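Local coordinates for legionella ubiquitin-specific protease A domain-containing protein (Legionella pneumophila subsp. pneumophila, PDB 5DGG), which probably acts as a cysteine protease of the ubiquitin-specific LupA family, and may serve as a metaeffector that modulates another bacterial effector, at residues V23-L28 against H53-P58; N37-T42 against L102-Q107; H63-Y68 against L85-G90; C132-C137 against V171-T176. All coordinates share one frame; numbering follows the deposited sequence. Where two conformers were deposited one is given.

Contact 1 of 4, residues V23-L28 against H53-P58; sequences VVMAVL and HYIMIP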
loop_
_atom_site.group_PDB
_atom_site.type_symbol
_atom_site.label_atom_id
_atom_site.label_comp_id
_atom_site.label_asym_id
_atom_site.label_seq_id
_atom_site.Cartn_x
_atom_site.Cartn_y
_atom_site.Cartn_z
ATOM N N VAL A 23 3.539 -10.621 -0.381
ATOM C CA VAL A 23 2.281 -10.579 -1.111
ATOM C C VAL A 23 1.782 -9.163 -1.266
ATOM O O VAL A 23 1.767 -8.408 -0.304
ATOM C CB VAL A 23 1.219 -11.404 -0.407
ATOM C CG1 VAL A 23 -0.178 -11.213 -1.008
ATOM C CG2 VAL A 23 1.635 -12.870 -0.414
ATOM N N VAL A 24 1.299 -8.823 -2.466
ATOM C CA VAL A 24 0.669 -7.563 -2.707
ATOM C C VAL A 24 -0.761 -7.891 -3.094
ATOM O O VAL A 24 -1.020 -8.524 -4.126
ATOM C CB VAL A 24 1.382 -6.721 -3.801
ATOM C CG1 VAL A 24 0.678 -5.353 -3.975
ATOM C CG2 VAL A 24 2.847 -6.562 -3.472
ATOM N N MET A 25 -1.692 -7.518 -2.240
ATOM C CA MET A 25 -3.103 -7.790 -2.496
ATOM C C MET A 25 -3.698 -6.777 -3.460
ATOM O O MET A 25 -3.160 -5.697 -3.643
ATOM C CB MET A 25 -3.914 -7.709 -1.228
ATOM C CG MET A 25 -3.229 -8.306 -0.054
ATOM S SD MET A 25 -4.317 -9.172 1.029
ATOM C CE MET A 25 -4.205 -10.618 -0.024
ATOM N N ALA A 26 -4.841 -7.165 -4.031
ATOM C CA ALA A 26 -5.615 -6.276 -4.878
ATOM C C ALA A 26 -6.175 -5.126 -4.079
ATOM O O ALA A 26 -6.326 -5.174 -2.841
ATOM C CB ALA A 26 -6.751 -7.015 -5.558
ATOM N N VAL A 27 -6.570 -4.123 -4.824
ATOM C CA VAL A 27 -7.171 -2.944 -4.216
ATOM C C VAL A 27 -8.389 -3.257 -3.339
ATOM O O VAL A 27 -9.250 -4.087 -3.668
ATOM C CB VAL A 27 -7.552 -1.872 -5.247
ATOM C CG1 VAL A 27 -6.311 -1.358 -5.956
ATOM C CG2 VAL A 27 -8.586 -2.397 -6.226
ATOM N N LEU A 28 -8.436 -2.593 -2.192
ATOM C CA LEU A 28 -9.562 -2.716 -1.281
ATOM C C LEU A 28 -10.328 -1.402 -1.296
ATOM O O LEU A 28 -9.730 -0.339 -1.300
ATOM C CB LEU A 28 -9.108 -2.952 0.145
ATOM C CG LEU A 28 -8.993 -4.303 0.703
ATOM C CD1 LEU A 28 -8.747 -4.148 2.202
ATOM C CD2 LEU A 28 -10.264 -5.105 0.389
ATOM N N HIS A 53 5.823 -13.493 4.427
ATOM C CA HIS A 53 6.293 -12.692 5.525
ATOM C C HIS A 53 5.780 -11.243 5.509
ATOM O O HIS A 53 5.717 -10.602 6.551
ATOM C CB HIS A 53 7.795 -12.659 5.543
ATOM C CG HIS A 53 8.308 -12.130 6.819
ATOM N ND1 HIS A 53 8.392 -12.900 7.957
ATOM C CD2 HIS A 53 8.643 -10.874 7.185
ATOM C CE1 HIS A 53 8.841 -12.152 8.952
ATOM N NE2 HIS A 53 8.977 -10.914 8.511
ATOM N N TYR A 54 5.441 -10.735 4.332
ATOM C CA TYR A 54 4.943 -9.379 4.191
ATOM C C TYR A 54 3.676 -9.379 3.338
ATOM O O TYR A 54 3.572 -10.124 2.375
ATOM C CB TYR A 54 5.947 -8.485 3.525
ATOM C CG TYR A 54 7.267 -8.440 4.171
ATOM C CD1 TYR A 54 7.478 -7.579 5.215
ATOM C CD2 TYR A 54 8.338 -9.213 3.713
ATOM C CE1 TYR A 54 8.678 -7.505 5.853
ATOM C CE2 TYR A 54 9.585 -9.154 4.370
ATOM C CZ TYR A 54 9.735 -8.254 5.416
ATOM O OH TYR A 54 10.907 -8.073 6.159
ATOM N N ILE A 55 2.705 -8.538 3.712
ATOM C CA ILE A 55 1.449 -8.372 2.965
ATOM C C ILE A 55 1.194 -6.879 2.802
ATOM O O ILE A 55 1.156 -6.187 3.794
ATOM C CB ILE A 55 0.263 -9.031 3.688
ATOM C CG1 ILE A 55 0.532 -10.511 3.946
ATOM C CG2 ILE A 55 -0.956 -8.886 2.811
ATOM C CD1 ILE A 55 -0.449 -11.272 4.812
ATOM N N MET A 56 1.076 -6.399 1.560
ATOM C CA MET A 56 0.734 -5.023 1.253
ATOM C C MET A 56 -0.706 -4.905 0.741
ATOM O O MET A 56 -1.177 -5.714 -0.072
ATOM C CB MET A 56 1.613 -4.444 0.162
ATOM C CG MET A 56 3.087 -4.739 0.228
ATOM S SD MET A 56 3.825 -3.593 -0.962
ATOM C CE MET A 56 5.483 -4.052 -0.674
ATOM N N ILE A 57 -1.384 -3.854 1.113
ATOM C CA ILE A 57 -2.742 -3.613 0.572
ATOM C C ILE A 57 -2.908 -2.176 0.190
ATOM O O ILE A 57 -2.746 -1.303 1.028
ATOM C CB ILE A 57 -3.879 -3.974 1.594
ATOM C CG1 ILE A 57 -3.597 -5.291 2.306
ATOM C CG2 ILE A 57 -5.227 -4.017 0.849
ATOM C CD1 ILE A 57 -4.678 -5.739 3.294
ATOM N N PRO A 58 -3.239 -1.887 -1.081
ATOM C CA PRO A 58 -3.624 -0.532 -1.366
ATOM C C PRO A 58 -5.083 -0.282 -1.030
ATOM O O PRO A 58 -5.942 -1.020 -1.471
ATOM C CB PRO A 58 -3.351 -0.393 -2.860
ATOM C CG PRO A 58 -3.461 -1.818 -3.397
ATOM C CD PRO A 58 -3.390 -2.769 -2.255
#

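Contact 2 of 4, residues N37-T42 against L102-Q107; sequences NAIIET and LDLLNQ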
loop_
_atom_site.group_PDB
_atom_site.type_symbol
_atom_site.label_atom_id
_atom_site.label_comp_id
_atom_site.label_asym_id
_atom_site.label_seq_id
_atom_site.Cartn_x
_atom_site.Cartn_y
_atom_site.Cartn_z
ATOM N N ASN A 37 -15.244 -8.208 2.869
ATOM C CA ASN A 37 -15.772 -9.564 3.000
ATOM C C ASN A 37 -15.168 -10.534 2.018
ATOM O O ASN A 37 -14.825 -11.636 2.388
ATOM C CB ASN A 37 -17.287 -9.591 2.864
ATOM C CG ASN A 37 -17.969 -8.809 3.962
ATOM O OD1 ASN A 37 -17.332 -8.416 4.953
ATOM N ND2 ASN A 37 -19.251 -8.552 3.789
ATOM N N ALA A 38 -15.004 -10.102 0.789
ATOM C CA ALA A 38 -14.504 -10.966 -0.252
ATOM C C ALA A 38 -13.060 -11.386 -0.078
ATOM O O ALA A 38 -12.670 -12.397 -0.646
ATOM C CB ALA A 38 -14.642 -10.280 -1.597
ATOM N N ILE A 39 -12.248 -10.613 0.636
ATOM C CA ILE A 39 -10.835 -10.973 0.730
ATOM C C ILE A 39 -10.403 -11.646 2.017
ATOM O O ILE A 39 -9.221 -11.973 2.145
ATOM C CB ILE A 39 -9.890 -9.783 0.515
ATOM C CG1 ILE A 39 -9.961 -8.789 1.669
ATOM C CG2 ILE A 39 -10.134 -9.178 -0.860
ATOM C CD1 ILE A 39 -8.688 -7.973 1.718
ATOM N N ILE A 40 -11.320 -11.829 2.966
ATOM C CA ILE A 40 -10.947 -12.394 4.270
ATOM C C ILE A 40 -10.219 -13.714 4.054
ATOM O O ILE A 40 -9.199 -13.970 4.693
ATOM C CB ILE A 40 -12.163 -12.657 5.190
ATOM C CG1 ILE A 40 -12.862 -11.380 5.565
ATOM C CG2 ILE A 40 -11.758 -13.376 6.485
ATOM C CD1 ILE A 40 -11.989 -10.353 6.195
ATOM N N GLU A 41 -10.708 -14.541 3.129
ATOM C CA GLU A 41 -10.169 -15.886 3.023
ATOM C C GLU A 41 -8.762 -15.871 2.428
ATOM O O GLU A 41 -7.848 -16.572 2.901
ATOM C CB GLU A 41 -11.140 -16.811 2.291
ATOM C CG GLU A 41 -12.310 -17.224 3.218
ATOM C CD GLU A 41 -13.208 -18.298 2.645
ATOM O OE1 GLU A 41 -13.977 -17.946 1.747
ATOM O OE2 GLU A 41 -13.183 -19.481 3.100
ATOM N N THR A 42 -8.584 -15.040 1.429
ATOM C CA THR A 42 -7.265 -14.859 0.833
ATOM C C THR A 42 -6.300 -14.212 1.829
ATOM O O THR A 42 -5.172 -14.678 1.989
ATOM C CB THR A 42 -7.304 -14.106 -0.512
ATOM O OG1 THR A 42 -5.987 -14.049 -1.058
ATOM C CG2 THR A 42 -7.803 -12.686 -0.369
ATOM N N LEU A 102 -7.779 -3.258 11.800
ATOM C CA LEU A 102 -7.898 -4.102 12.951
ATOM C C LEU A 102 -9.113 -5.049 12.825
ATOM O O LEU A 102 -9.012 -6.227 13.122
ATOM C CB LEU A 102 -8.028 -3.275 14.225
ATOM C CG LEU A 102 -6.743 -2.688 14.781
ATOM C CD1 LEU A 102 -7.061 -1.828 16.012
ATOM C CD2 LEU A 102 -5.747 -3.798 15.130
ATOM N N ASP A 103 -10.223 -4.540 12.335
ATOM C CA ASP A 103 -11.402 -5.394 12.120
ATOM C C ASP A 103 -11.180 -6.408 11.017
ATOM O O ASP A 103 -11.595 -7.547 11.135
ATOM C CB ASP A 103 -12.637 -4.564 11.848
ATOM C CG ASP A 103 -13.108 -3.827 13.069
ATOM O OD1 ASP A 103 -12.300 -3.596 13.998
ATOM O OD2 ASP A 103 -14.294 -3.429 13.109
ATOM N N LEU A 104 -10.473 -6.026 9.972
ATOM C CA LEU A 104 -10.114 -6.958 8.911
ATOM C C LEU A 104 -9.236 -8.066 9.443
ATOM O O LEU A 104 -9.491 -9.258 9.210
ATOM C CB LEU A 104 -9.417 -6.181 7.827
ATOM C CG LEU A 104 -8.992 -6.781 6.514
ATOM C CD1 LEU A 104 -10.120 -7.581 5.913
ATOM C CD2 LEU A 104 -8.634 -5.617 5.635
ATOM N N LEU A 105 -8.199 -7.693 10.181
ATOM C CA LEU A 105 -7.370 -8.684 10.822
ATOM C C LEU A 105 -8.170 -9.560 11.838
ATOM O O LEU A 105 -8.007 -10.787 11.861
ATOM C CB LEU A 105 -6.160 -8.042 11.459
ATOM C CG LEU A 105 -5.161 -7.520 10.407
ATOM C CD1 LEU A 105 -4.079 -6.766 11.122
ATOM C CD2 LEU A 105 -4.524 -8.619 9.572
ATOM N N ASN A 106 -9.006 -8.963 12.666
ATOM C CA ASN A 106 -9.835 -9.781 13.545
ATOM C C ASN A 106 -10.714 -10.765 12.775
ATOM O O ASN A 106 -10.815 -11.909 13.162
ATOM C CB ASN A 106 -10.680 -8.950 14.492
ATOM C CG ASN A 106 -11.235 -9.786 15.621
ATOM O OD1 ASN A 106 -10.510 -10.141 16.555
ATOM N ND2 ASN A 106 -12.512 -10.143 15.527
ATOM N N GLN A 107 -11.302 -10.346 11.659
ATOM C CA GLN A 107 -12.025 -11.295 10.821
ATOM C C GLN A 107 -11.141 -12.463 10.388
ATOM O O GLN A 107 -11.607 -13.604 10.383
ATOM C CB GLN A 107 -12.598 -10.627 9.587
ATOM C CG GLN A 107 -13.576 -9.531 9.899
ATOM C CD GLN A 107 -14.912 -9.775 9.266
ATOM O OE1 GLN A 107 -15.586 -10.776 9.569
ATOM N NE2 GLN A 107 -15.318 -8.865 8.373
#

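Contact 3 of 4, residues H63-Y68 against L85-G90; sequences HWRGVY and LFDPYG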
loop_
_atom_site.group_PDB
_atom_site.type_symbol
_atom_site.label_atom_id
_atom_site.label_comp_id
_atom_site.label_asym_id
_atom_site.label_seq_id
_atom_site.Cartn_x
_atom_site.Cartn_y
_atom_site.Cartn_z
ATOM N N HIS A 63 -8.826 8.920 -1.720
ATOM C CA HIS A 63 -7.614 9.194 -1.003
ATOM C C HIS A 63 -6.854 7.862 -0.704
ATOM O O HIS A 63 -6.955 7.345 0.393
ATOM C CB HIS A 63 -7.996 9.924 0.300
ATOM C CG HIS A 63 -6.831 10.460 1.080
ATOM N ND1 HIS A 63 -6.682 11.801 1.375
ATOM C CD2 HIS A 63 -5.735 9.844 1.586
ATOM C CE1 HIS A 63 -5.589 11.970 2.087
ATOM N NE2 HIS A 63 -4.986 10.801 2.212
ATOM N N TRP A 64 -6.113 7.347 -1.683
ATOM C CA TRP A 64 -5.393 6.084 -1.547
ATOM C C TRP A 64 -4.441 6.122 -0.375
ATOM O O TRP A 64 -3.791 7.141 -0.119
ATOM C CB TRP A 64 -4.617 5.759 -2.833
ATOM C CG TRP A 64 -5.568 5.451 -3.981
ATOM C CD1 TRP A 64 -5.929 6.293 -5.009
ATOM C CD2 TRP A 64 -6.251 4.237 -4.195
ATOM N NE1 TRP A 64 -6.818 5.667 -5.848
ATOM C CE2 TRP A 64 -7.024 4.394 -5.385
ATOM C CE3 TRP A 64 -6.286 3.028 -3.519
ATOM C CZ2 TRP A 64 -7.841 3.386 -5.881
ATOM C CZ3 TRP A 64 -7.057 2.009 -4.041
ATOM C CH2 TRP A 64 -7.857 2.201 -5.205
ATOM N N ARG A 65 -4.423 5.023 0.358
ATOM C CA ARG A 65 -3.507 4.785 1.442
ATOM C C ARG A 65 -2.904 3.384 1.323
ATOM O O ARG A 65 -3.395 2.522 0.592
ATOM C CB ARG A 65 -4.238 4.949 2.786
ATOM C CG ARG A 65 -4.696 6.366 3.091
ATOM C CD ARG A 65 -5.454 6.424 4.407
ATOM N NE ARG A 65 -5.995 7.745 4.662
ATOM C CZ ARG A 65 -7.199 8.183 4.266
ATOM N NH1 ARG A 65 -8.046 7.434 3.593
ATOM N NH2 ARG A 65 -7.558 9.405 4.564
ATOM N N GLY A 66 -1.807 3.164 2.013
ATOM C CA GLY A 66 -1.142 1.878 1.981
ATOM C C GLY A 66 -1.107 1.208 3.332
ATOM O O GLY A 66 -0.980 1.858 4.359
ATOM N N VAL A 67 -1.320 -0.098 3.327
ATOM C CA VAL A 67 -1.238 -0.912 4.494
ATOM C C VAL A 67 -0.146 -1.949 4.302
ATOM O O VAL A 67 -0.176 -2.710 3.302
ATOM C CB VAL A 67 -2.584 -1.633 4.699
ATOM C CG1 VAL A 67 -2.504 -2.652 5.829
ATOM C CG2 VAL A 67 -3.669 -0.630 4.915
ATOM N N TYR A 68 0.785 -2.020 5.237
ATOM C CA TYR A 68 1.944 -2.930 5.159
ATOM C C TYR A 68 2.050 -3.753 6.420
ATOM O O TYR A 68 2.356 -3.219 7.502
ATOM C CB TYR A 68 3.257 -2.169 4.862
ATOM C CG TYR A 68 3.042 -1.206 3.763
ATOM C CD1 TYR A 68 3.184 -1.612 2.466
ATOM C CD2 TYR A 68 2.684 0.117 4.012
ATOM C CE1 TYR A 68 2.926 -0.765 1.428
ATOM C CE2 TYR A 68 2.417 0.972 2.985
ATOM C CZ TYR A 68 2.519 0.523 1.694
ATOM O OH TYR A 68 2.323 1.367 0.619
ATOM N N LEU A 85 0.510 1.890 8.565
ATOM C CA LEU A 85 -0.560 2.562 7.861
ATOM C C LEU A 85 -0.086 3.875 7.303
ATOM O O LEU A 85 0.233 4.783 8.059
ATOM C CB LEU A 85 -1.738 2.775 8.822
ATOM C CG LEU A 85 -2.286 1.528 9.527
ATOM C CD1 LEU A 85 -3.458 1.832 10.493
ATOM C CD2 LEU A 85 -2.691 0.471 8.541
ATOM N N PHE A 86 0.051 3.952 5.971
ATOM C CA PHE A 86 0.686 5.076 5.252
ATOM C C PHE A 86 -0.382 5.970 4.623
ATOM O O PHE A 86 -1.236 5.505 3.890
ATOM C CB PHE A 86 1.621 4.543 4.157
ATOM C CG PHE A 86 2.120 5.576 3.199
ATOM C CD1 PHE A 86 3.173 6.397 3.536
ATOM C CD2 PHE A 86 1.515 5.726 1.953
ATOM C CE1 PHE A 86 3.645 7.338 2.636
ATOM C CE2 PHE A 86 1.989 6.642 1.055
ATOM C CZ PHE A 86 3.073 7.449 1.394
ATOM N N ASP A 87 -0.323 7.251 4.934
ATOM C CA ASP A 87 -1.188 8.215 4.294
ATOM C C ASP A 87 -0.313 9.255 3.558
ATOM O O ASP A 87 0.554 9.900 4.171
ATOM C CB ASP A 87 -2.023 8.864 5.382
ATOM C CG ASP A 87 -3.069 9.806 4.843
ATOM O OD1 ASP A 87 -2.812 10.507 3.849
ATOM O OD2 ASP A 87 -4.158 9.878 5.451
ATOM N N PRO A 88 -0.511 9.414 2.229
ATOM C CA PRO A 88 0.244 10.393 1.452
ATOM C C PRO A 88 0.275 11.805 2.069
ATOM O O PRO A 88 1.238 12.555 1.831
ATOM C CB PRO A 88 -0.503 10.408 0.124
ATOM C CG PRO A 88 -1.019 9.020 0.004
ATOM C CD PRO A 88 -1.407 8.635 1.381
ATOM N N TYR A 89 -0.721 12.171 2.856
ATOM C CA TYR A 89 -0.778 13.566 3.405
ATOM C C TYR A 89 0.099 13.702 4.625
ATOM O O TYR A 89 0.509 14.801 4.975
ATOM C CB TYR A 89 -2.187 14.006 3.807
ATOM C CG TYR A 89 -3.082 14.510 2.696
ATOM C CD1 TYR A 89 -2.863 14.178 1.372
ATOM C CD2 TYR A 89 -4.192 15.288 2.996
ATOM C CE1 TYR A 89 -3.756 14.568 0.375
ATOM C CE2 TYR A 89 -5.060 15.731 2.002
ATOM C CZ TYR A 89 -4.830 15.379 0.692
ATOM O OH TYR A 89 -5.702 15.803 -0.295
ATOM N N GLY A 90 0.386 12.585 5.275
ATOM C CA GLY A 90 1.167 12.602 6.495
ATOM C C GLY A 90 0.566 11.614 7.465
ATOM O O GLY A 90 -0.564 11.164 7.275
#

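Contact 4 of 4, residues C132-C137 against V171-T176; sequences CGDFTC and VLRMTT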
loop_
_atom_site.group_PDB
_atom_site.type_symbol
_atom_site.label_atom_id
_atom_site.label_comp_id
_atom_site.label_asym_id
_atom_site.label_seq_id
_atom_site.Cartn_x
_atom_site.Cartn_y
_atom_site.Cartn_z
ATOM N N CYS A 132 -2.735 10.989 -4.381
ATOM C CA CYS A 132 -2.621 10.023 -3.289
ATOM C C CYS A 132 -2.271 8.648 -3.848
ATOM O O CYS A 132 -1.516 7.949 -3.249
ATOM C CB CYS A 132 -3.899 9.958 -2.462
ATOM S SG CYS A 132 -4.218 11.399 -1.416
ATOM N N GLY A 133 -2.835 8.298 -5.000
ATOM C CA GLY A 133 -2.530 7.055 -5.706
ATOM C C GLY A 133 -1.071 6.929 -6.061
ATOM O O GLY A 133 -0.455 5.866 -5.885
ATOM N N ASP A 134 -0.535 8.025 -6.609
ATOM C CA ASP A 134 0.844 8.086 -7.022
ATOM C C ASP A 134 1.784 7.861 -5.848
ATOM O O ASP A 134 2.740 7.067 -5.924
ATOM C CB ASP A 134 1.139 9.469 -7.660
ATOM C CG ASP A 134 0.145 9.825 -8.780
ATOM O OD1 ASP A 134 -1.065 10.111 -8.508
ATOM O OD2 ASP A 134 0.599 9.834 -9.948
ATOM N N PHE A 135 1.557 8.611 -4.790
ATOM C CA PHE A 135 2.314 8.411 -3.554
ATOM C C PHE A 135 2.202 6.984 -3.040
ATOM O O PHE A 135 3.212 6.395 -2.653
ATOM C CB PHE A 135 1.869 9.391 -2.445
ATOM C CG PHE A 135 2.492 10.781 -2.544
ATOM C CD1 PHE A 135 3.659 11.066 -1.889
ATOM C CD2 PHE A 135 1.879 11.803 -3.267
ATOM C CE1 PHE A 135 4.244 12.320 -1.980
ATOM C CE2 PHE A 135 2.442 13.062 -3.367
ATOM C CZ PHE A 135 3.628 13.320 -2.720
ATOM N N THR A 136 0.991 6.428 -3.003
ATOM C CA THR A 136 0.807 5.113 -2.435
ATOM C C THR A 136 1.499 4.034 -3.307
ATOM O O THR A 136 2.132 3.101 -2.775
ATOM C CB THR A 136 -0.721 4.849 -2.200
ATOM O OG1 THR A 136 -1.178 5.725 -1.157
ATOM C CG2 THR A 136 -0.935 3.433 -1.806
ATOM N N CYS A 137 1.433 4.177 -4.631
ATOM C CA CYS A 137 2.078 3.246 -5.543
ATOM C C CYS A 137 3.573 3.293 -5.399
ATOM O O CYS A 137 4.266 2.243 -5.246
ATOM C CB CYS A 137 1.705 3.531 -6.995
ATOM S SG CYS A 137 0.106 2.878 -7.463
ATOM N N VAL A 171 6.204 15.854 -10.798
ATOM C CA VAL A 171 7.153 14.895 -11.392
ATOM C C VAL A 171 6.817 13.443 -11.067
ATOM O O VAL A 171 7.111 12.535 -11.874
ATOM C CB VAL A 171 8.625 15.146 -11.009
ATOM C CG1 VAL A 171 9.100 16.487 -11.537
ATOM C CG2 VAL A 171 8.847 14.995 -9.507
ATOM N N LEU A 172 6.198 13.200 -9.905
ATOM C CA LEU A 172 5.767 11.838 -9.574
ATOM C C LEU A 172 4.639 11.392 -10.518
ATOM O O LEU A 172 4.666 10.286 -11.084
ATOM C CB LEU A 172 5.390 11.728 -8.103
ATOM C CG LEU A 172 5.212 10.296 -7.587
ATOM C CD1 LEU A 172 6.512 9.446 -7.572
ATOM C CD2 LEU A 172 4.589 10.355 -6.193
ATOM N N ARG A 173 3.666 12.247 -10.737
ATOM C CA ARG A 173 2.635 11.981 -11.751
ATOM C C ARG A 173 3.215 11.767 -13.159
ATOM O O ARG A 173 2.775 10.867 -13.897
ATOM C CB ARG A 173 1.587 13.085 -11.743
ATOM C CG ARG A 173 0.515 13.006 -12.832
ATOM C CD ARG A 173 -0.238 11.668 -12.894
ATOM N NE ARG A 173 -0.974 11.288 -11.676
ATOM C CZ ARG A 173 -2.246 11.559 -11.434
ATOM N NH1 ARG A 173 -2.961 12.256 -12.319
ATOM N NH2 ARG A 173 -2.826 11.158 -10.291
ATOM N N MET A 174 4.258 12.516 -13.511
ATOM C CA MET A 174 4.907 12.248 -14.781
ATOM C C MET A 174 5.574 10.877 -14.815
ATOM O O MET A 174 5.466 10.183 -15.822
ATOM C CB MET A 174 5.928 13.316 -15.141
ATOM C CG MET A 174 5.972 13.526 -16.646
ATOM S SD MET A 174 7.629 13.697 -17.296
ATOM C CE MET A 174 7.267 14.732 -18.729
ATOM N N THR A 175 6.244 10.455 -13.741
ATOM C CA THR A 175 6.838 9.122 -13.767
ATOM C C THR A 175 5.756 8.032 -13.742
ATOM O O THR A 175 5.932 6.989 -14.354
ATOM C CB THR A 175 7.902 8.892 -12.673
ATOM O OG1 THR A 175 7.350 9.126 -11.378
ATOM C CG2 THR A 175 9.083 9.833 -12.853
ATOM N N THR A 176 4.633 8.269 -13.071
ATOM C CA THR A 176 3.593 7.257 -13.039
ATOM C C THR A 176 2.961 7.108 -14.457
ATOM O O THR A 176 2.685 5.980 -14.895
ATOM C CB THR A 176 2.551 7.484 -11.924
ATOM O OG1 THR A 176 1.921 8.735 -12.090
ATOM C CG2 THR A 176 3.204 7.455 -10.557
#

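Contact 1 of 4, residues V23-L28 against H53-P58
V23 and I55 pair in parallel, as do V24 and M56, where strand 22-29 flanks strand 54-60 in a beta-alpha-beta crossover whose connecting helix is 33-47. Strand 22-29 lies at the edge of the five-stranded mixed sheet. The backbone atoms are satisfied in ladder fashion: V23 N donates to Y54 O at 2.8 Å, V23 O accepts M56 N at 2.8 Å, and M25 N closes on M56 O at 2.9 Å. V24 N turns away from this ladder to the hydroxyl of S18. On its other side strand 54-60 is bonded to strand 65-70, I55 pairing with L69 and I57 with V67. After M25 the ladder breaks: P58 has no N-H to donate, and its CD instead sits 3.2 Å from M25 O. The pairing resumes at L28 N, which donates to P58 O at 3.0 Å with an N-H...O angle of 171°. On one face M25, bent at chi2 and chi3, lies alongside I57, meets I55 and touches L43 of helix 33-47. On the other, V24 meets M56, whose chain runs extended beyond CG, with V24 CG2 4.0 Å from M56 SD.

Contact 2 of 4, residues N37-T42 against L102-Q107
Helices 37-42 and 102-107, which meet through I40, L104 and Q107, cross at -54° with their axes 9.8 Å apart, and the closest CA pair, I40 and Q107, is 6.7 Å apart. I40 carries the contact. Its CG1 stands anti to the carbonyl carbon (chi1 -64°), and the turn at chi2 (-55°) sets the terminal CD1 between the two side chains of the other helix. There I40 CD1 lies 3.4 Å from L104 CD1, a close methyl pair formed where the two side chains, pointing opposite ways, pass each other. The same methyl is 3.5 Å from Q107 CB, the Q107 chain crossing I40 at about a right angle, while I40 CG2 rests near the Q107 carbonyl. Both helices, the crossover helix of the beta-alpha-beta unit and the helix that follows the hairpin, pack on the same face of the central sheet: I39 and L104 each reach L28 of strand 22-29, and helix 98-108 also packs on strand 115-120 through L102 and L105. I39 CG1 adds a looser touch, 4.4 Å from L104 CD1. Toward the surface the amides of N37 and Q107 stand with their planes perpendicular, N37 OD1 lying 4.0 Å from Q107 NE2.

Contact 3 of 4, residues H63-Y68 against L85-G90
A buried contact with a polar end joins H63 and R65 to D87 at the end of the antiparallel hairpin of strands 65-70 and 81-86, where strand 81-86 runs out of the central sheet. G66 and F86 form a hydrogen-bonded pair, F86 N to G66 O at 2.8 Å and G66 N to F86 O at 3.1 Å; V67 and L85 follow as a non-hydrogen-bonded pair. Beyond F86 the D87 carboxylate is gripped from several directions. H63 NE2 donates to D87 OD1 at 2.7 Å, coming from above the carboxylate plane, while Y89 N reaches D87 OD1 from the opposite face at 2.9 Å in an Asx turn. R65, extended from CG to NE, makes a salt bridge from NE to D87 OD2 at 2.9 Å. H63 CE1 points into the face of Y89, 3.4 Å above its centre, in an edge-to-face stack with planes 59° apart. The D87 bond and the Y89 face hold the rotation of the imidazole. C132 SG lies over one face of it; on the other, R65 NH2 sits over the rim and H63 CD2 over the guanidinium centre. Histidine held by aspartate beside a helix-start cysteine is consistent with the Cys-His-Asp/Asn triad of clan CA cysteine proteases.

Contact 4 of 4, residues C132-C137 against V171-T176
D134 and R173 meet with carboxylate and guanidinium nearly coplanar, their planes 21° apart, although the two side chains cross at about a right angle. R173 grips the acid side-on with two nitrogens, one to each oxygen: NH2 donates to D134 OD1 at 2.7 Å on the syn lone pair, and NE donates to D134 OD2 at 2.8 Å, also on the syn side. Both oxygens lie close to the guanidinium plane, so the paired bonds form a flat bidentate salt bridge. R173 has CG anti to its backbone N (chi1 175°), then bends at chi2 and chi3, which brings NE back toward the acid. T176 approaches D134 from one turn further along: its OG1 lies 2.7 Å from D134 OD2 and 2.9 Å from R173 O, and its single proton could serve either. The buried carboxylate thus has a two-nitrogen partner and a hydroxyl beside it, and R173 NH1 is occupied by the carbonyl of D4. L172 supplies the apolar half. Its CD2 sits over the centre of the F135 ring, 4.2 Å above it, in a CH-pi contact, and also lies 3.9 Å from D134 CB. The contact lies on the first turns of two helices that cross at 71° with axes 9.6 Å apart. Around them, helix 156-165 reaches F135 through L162 and packs on T175, helix 8-14 touches C137 and T176 through L14, and on the sheet side P88, just past strand 81-86, rests on F135 and T136 of helix 132-146.

Contacts 1 and 3 share the central mixed sheet, their centres about 13 Å apart; strands 54-60 and 65-70 are neighbours in it, and M56 SD packs on Y68 CE1. Contact 2, its centre about 12 Å from that of contact 1, packs against it through L28; along the chain these two alternate, and contact 3 is nested in the loop that contact 2 closes. Contact 4 comes last, its centre about 13 Å from that of contact 3, which it touches at W64, P88, C132 and T136, but about 28 Å from that of contact 2, on the opposite side of the chain's centre. Helices thus cover both faces of the sheet, and helix 132-146 brings C132 next to H63, which D87 holds, consistent with a protease site there.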